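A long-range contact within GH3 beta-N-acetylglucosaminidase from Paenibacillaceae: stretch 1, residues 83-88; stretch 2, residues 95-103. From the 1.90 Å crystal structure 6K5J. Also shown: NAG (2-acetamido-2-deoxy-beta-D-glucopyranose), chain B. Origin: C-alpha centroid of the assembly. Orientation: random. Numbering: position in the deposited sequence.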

ATOM      1  N   ASP A  83       2.734   5.724   3.825  1.00 19.30           N
ATOM      2  CA  ASP A  83       2.244   4.513   3.145  1.00 17.53           C
ATOM      3  C   ASP A  83       2.946   4.360   1.795  1.00 21.74           C
ATOM      4  O   ASP A  83       2.362   4.574   0.736  1.00 19.50           O
ATOM      5  N   GLN A  84       4.222   3.997   1.846  1.00 18.40           N
ATOM      6  CA  GLN A  84       5.003   3.796   0.622  1.00 18.80           C
ATOM      7  C   GLN A  84       5.169   2.295   0.369  1.00 18.27           C
ATOM      8  O   GLN A  84       6.237   1.704   0.539  1.00 19.46           O
ATOM      9  N   GLU A  85       4.052   1.674  -0.054  1.00 17.31           N
ATOM     10  CA  GLU A  85       4.013   0.225  -0.246  1.00 18.59           C
ATOM     11  C   GLU A  85       4.737  -0.198  -1.516  1.00 17.93           C
ATOM     12  O   GLU A  85       5.345  -1.273  -1.548  1.00 21.92           O
ATOM     13  N   GLY A  86       4.715   0.639  -2.543  1.00 18.15           N
ATOM     14  CA  GLY A  86       5.213   0.288  -3.858  1.00 18.17           C
ATOM     15  C   GLY A  86       4.076   0.083  -4.847  1.00 18.20           C
ATOM     16  O   GLY A  86       2.903  -0.033  -4.485  1.00 18.79           O
ATOM     17  N   GLY A  87       4.446   0.044  -6.129  1.00 20.40           N
ATOM     18  CA  GLY A  87       3.454  -0.169  -7.172  1.00 23.59           C
ATOM     19  C   GLY A  87       2.247   0.767  -7.164  1.00 20.37           C
ATOM     20  O   GLY A  87       2.373   1.940  -7.503  1.00 24.58           O
ATOM     21  N   MET A  88       1.069   0.273  -6.777  1.00 25.87           N
ATOM     22  CA  MET A  88      -0.136   1.094  -6.869  1.00 27.92           C
ATOM     23  C   MET A  88      -0.447   1.871  -5.590  1.00 29.88           C
ATOM     24  O   MET A  88      -1.437   2.609  -5.559  1.00 29.92           O
ATOM     25  N   GLY A  95      11.004  12.382  -8.142  1.00 20.58           N
ATOM     26  CA  GLY A  95      12.361  12.356  -7.633  1.00 22.60           C
ATOM     27  C   GLY A  95      12.768  11.098  -6.902  1.00 22.08           C
ATOM     28  O   GLY A  95      13.851  11.074  -6.304  1.00 19.47           O
ATOM     29  N   VAL A  96      11.934  10.058  -6.908  1.00 20.11           N
ATOM     30  CA  VAL A  96      12.266   8.781  -6.293  1.00 21.15           C
ATOM     31  C   VAL A  96      11.950   7.676  -7.290  1.00 22.28           C
ATOM     32  O   VAL A  96      11.247   7.883  -8.282  1.00 20.90           O
ATOM     33  N   THR A  97      12.508   6.495  -7.024  1.00 22.14           N
ATOM     34  CA  THR A  97      12.265   5.332  -7.867  1.00 24.20           C
ATOM     35  C   THR A  97      10.843   4.838  -7.664  1.00 22.60           C
ATOM     36  O   THR A  97      10.411   4.639  -6.526  1.00 21.38           O
ATOM     37  N   VAL A  98      10.127   4.601  -8.759  1.00 18.15           N
ATOM     38  CA  VAL A  98       8.826   3.945  -8.685  1.00 20.40           C
ATOM     39  C   VAL A  98       9.100   2.444  -8.698  1.00 24.33           C
ATOM     40  O   VAL A  98       9.580   1.894  -9.689  1.00 25.28           O
ATOM     41  N   VAL A  99       8.834   1.789  -7.575  1.00 16.93           N
ATOM     42  CA  VAL A  99       9.222   0.404  -7.349  1.00 20.41           C
ATOM     43  C   VAL A  99       8.000  -0.471  -7.626  1.00 20.80           C
ATOM     44  O   VAL A  99       6.880  -0.057  -7.304  1.00 23.60           O
ATOM     45  N   PRO A 100       8.155  -1.664  -8.205  1.00 21.86           N
ATOM     46  CA  PRO A 100       7.000  -2.559  -8.382  1.00 22.14           C
ATOM     47  C   PRO A 100       6.331  -2.893  -7.058  1.00 21.30           C
ATOM     48  O   PRO A 100       6.981  -2.988  -6.014  1.00 20.76           O
ATOM     49  N   GLY A 101       5.013  -3.094  -7.122  1.00 20.87           N
ATOM     50  CA  GLY A 101       4.218  -3.356  -5.945  1.00 18.90           C
ATOM     51  C   GLY A 101       4.075  -4.845  -5.686  1.00 18.40           C
ATOM     52  O   GLY A 101       4.615  -5.687  -6.396  1.00 16.97           O
ATOM     53  N   ASN A 102       3.298  -5.159  -4.651  1.00 17.19           N
ATOM     54  CA  ASN A 102       3.348  -6.497  -4.072  1.00 18.52           C
ATOM     55  C   ASN A 102       2.920  -7.565  -5.070  1.00 16.36           C
ATOM     56  O   ASN A 102       3.637  -8.547  -5.275  1.00 16.21           O
ATOM     57  N   MET A 103       1.757  -7.406  -5.705  1.00 15.50           N
ATOM     58  CA  MET A 103       1.318  -8.514  -6.545  1.00 17.77           C
ATOM     59  C   MET A 103       2.175  -8.637  -7.804  1.00 18.09           C
ATOM     60  O   MET A 103       2.367  -9.747  -8.307  1.00 16.56           O
TER

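This is a contact of backbone against backbone, built around glycines and held by one direct hydrogen bond and two bridging waters, with side chains only at its margins. Gly-87 N donates to Val-99 O at 2.7 Å, and the CA atoms of Gly-87 and Gly-101 lie just 3.5 Å apart. Such closeness depends on the missing side chains: an ideal CB on Gly-87 would fall 2.4 Å from Gly-101 CA, and an ideal CB on Gly-101 would fall 2.8 Å from Gly-87 CA. Gly-86, with phi near 107°, has a backbone shape that itself calls for glycine.

Around this centre, Val-96 (chi1 m) points toward the first stretch, and its CG2 meets Gln-84 NE2 at 4.4 Å. Gln-84 (t, p) leaves its backbone sideways, but its end comes nearer; its amide is satisfied elsewhere in the structure. Val-99 (t) points sideways and Pro-100 away, so both contribute mainly through their carbonyls. Asn-102 (m) brings OD1 to 4.2 Å from Glu-85 O; both are acceptors, so this is packing and not a hydrogen bond.

Water fills the polar gaps: one molecule donates to Glu-85 O (3.1 Å) and Pro-100 O (2.9 Å), while another donates to Gly-86 O (3.0 Å) and accepts from Asn-102 N (3.1 Å). Beyond the contact, Asp-83 (m) binds the sugar, accepting from NAG O4 through OD1 (2.6 Å) and from NAG O6 through OD2 (2.4 Å, very short).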

ATOM      1  CB  ASP A  83       0.734   4.568   2.932  1.00 18.59           C
ATOM      2  CG  ASP A  83      -0.033   4.646   4.211  1.00 21.72           C
ATOM      3  OD1 ASP A  83       0.213   3.797   5.098  1.00 20.99           O
ATOM      4  OD2 ASP A  83      -0.887   5.554   4.317  1.00 23.73           O
ATOM      5  CB  GLN A  84       6.345   4.533   0.727  1.00 20.08           C
ATOM      6  CG  GLN A  84       7.072   4.717  -0.597  1.00 21.41           C
ATOM      7  CD  GLN A  84       6.557   5.896  -1.421  1.00 19.65           C
ATOM      8  OE1 GLN A  84       5.419   6.346  -1.267  1.00 23.35           O
ATOM      9  NE2 GLN A  84       7.399   6.389  -2.313  1.00 21.71           N
ATOM     10  CB  GLU A  85       2.554  -0.274  -0.285  1.00 17.54           C
ATOM     11  CG  GLU A  85       1.772   0.037   0.995  1.00 19.27           C
ATOM     12  CD  GLU A  85       0.294  -0.338   0.930  1.00 18.83           C
ATOM     13  OE1 GLU A  85      -0.080  -1.185   0.085  1.00 17.26           O
ATOM     14  OE2 GLU A  85      -0.490   0.216   1.741  1.00 19.08           O
ATOM     15  CB  MET A  88      -1.346   0.233  -7.273  1.00 23.43           C
ATOM     16  CG  MET A  88      -1.226  -0.380  -8.680  1.00 20.36           C
ATOM     17  SD  MET A  88      -0.902   0.853  -9.983  1.00 24.15           S
ATOM     18  CE  MET A  88      -2.474   1.671 -10.060  1.00 28.79           C
ATOM     19  CB  VAL A  96      11.517   8.542  -4.960  1.00 20.38           C
ATOM     20  CG1 VAL A  96      11.781   9.696  -3.997  1.00 19.70           C
ATOM     21  CG2 VAL A  96      10.022   8.385  -5.203  1.00 22.93           C
ATOM     22  CB  THR A  97      13.243   4.211  -7.511  1.00 20.77           C
ATOM     23  OG1 THR A  97      14.580   4.716  -7.539  1.00 22.14           O
ATOM     24  CG2 THR A  97      13.129   3.042  -8.481  1.00 19.26           C
ATOM     25  CB  VAL A  98       7.903   4.376  -9.831  1.00 23.63           C
ATOM     26  CG1 VAL A  98       6.552   3.663  -9.728  1.00 23.82           C
ATOM     27  CG2 VAL A  98       7.693   5.875  -9.781  1.00 23.94           C
ATOM     28  CB  VAL A  99       9.753   0.259  -5.913  1.00 24.65           C
ATOM     29  CG1 VAL A  99       9.813  -1.164  -5.479  1.00 23.19           C
ATOM     30  CG2 VAL A  99      11.129   0.950  -5.796  1.00 21.26           C
ATOM     31  CB  PRO A 100       7.613  -3.812  -9.010  1.00 20.95           C
ATOM     32  CG  PRO A 100       8.841  -3.329  -9.680  1.00 28.46           C
ATOM     33  CD  PRO A 100       9.374  -2.233  -8.800  1.00 23.61           C
ATOM     34  CB  ASN A 102       2.499  -6.551  -2.803  1.00 19.03           C
ATOM     35  CG  ASN A 102       3.248  -6.028  -1.596  1.00 19.11           C
ATOM     36  OD1 ASN A 102       4.274  -5.343  -1.734  1.00 20.40           O
ATOM     37  ND2 ASN A 102       2.760  -6.364  -0.409  1.00 17.39           N
ATOM     38  CB  MET A 103      -0.167  -8.399  -6.906  1.00 17.04           C
ATOM     39  CG  MET A 103      -0.697  -9.726  -7.499  1.00 17.80           C
ATOM     40  SD  MET A 103      -2.498  -9.840  -7.615  1.00 20.33           S
ATOM     41  CE  MET A 103      -2.905 -10.025  -5.869  1.00 18.26           C
TER
HETATM   42  C1  NAG B 601      -5.729   2.916   6.187  1.00 22.67           C
HETATM   43  C2  NAG B 601      -5.118   1.723   5.410  1.00 21.34           C
HETATM   44  C3  NAG B 601      -3.679   1.433   5.871  1.00 20.23           C
HETATM   45  C4  NAG B 601      -2.843   2.704   5.923  1.00 19.76           C
HETATM   46  C5  NAG B 601      -3.553   3.731   6.789  1.00 22.04           C
HETATM   47  C6  NAG B 601      -2.813   5.045   6.913  1.00 21.53           C
HETATM   48  C7  NAG B 601      -6.362  -0.247   4.590  1.00 21.16           C
HETATM   49  C8  NAG B 601      -7.195  -1.434   4.991  1.00 18.32           C
HETATM   50  N2  NAG B 601      -5.950   0.540   5.589  1.00 18.72           N
HETATM   51  O1  NAG B 601      -6.889   3.307   5.531  1.00 27.90           O
HETATM   52  O3  NAG B 601      -3.065   0.496   4.990  1.00 18.61           O
HETATM   53  O4  NAG B 601      -1.557   2.428   6.464  1.00 18.22           O
HETATM   54  O5  NAG B 601      -4.818   4.022   6.187  1.00 20.51           O
HETATM   55  O6  NAG B 601      -2.828   5.767   5.688  1.00 21.88           O
HETATM   56  O7  NAG B 601      -6.059  -0.028   3.419  1.00 20.36           O
HETATM   57  O   HOH W   1       7.358  -3.075  -3.157  1.00 28.53           O
HETATM   58  O   HOH W   2       2.052  -2.648  -3.395  1.00 18.32           O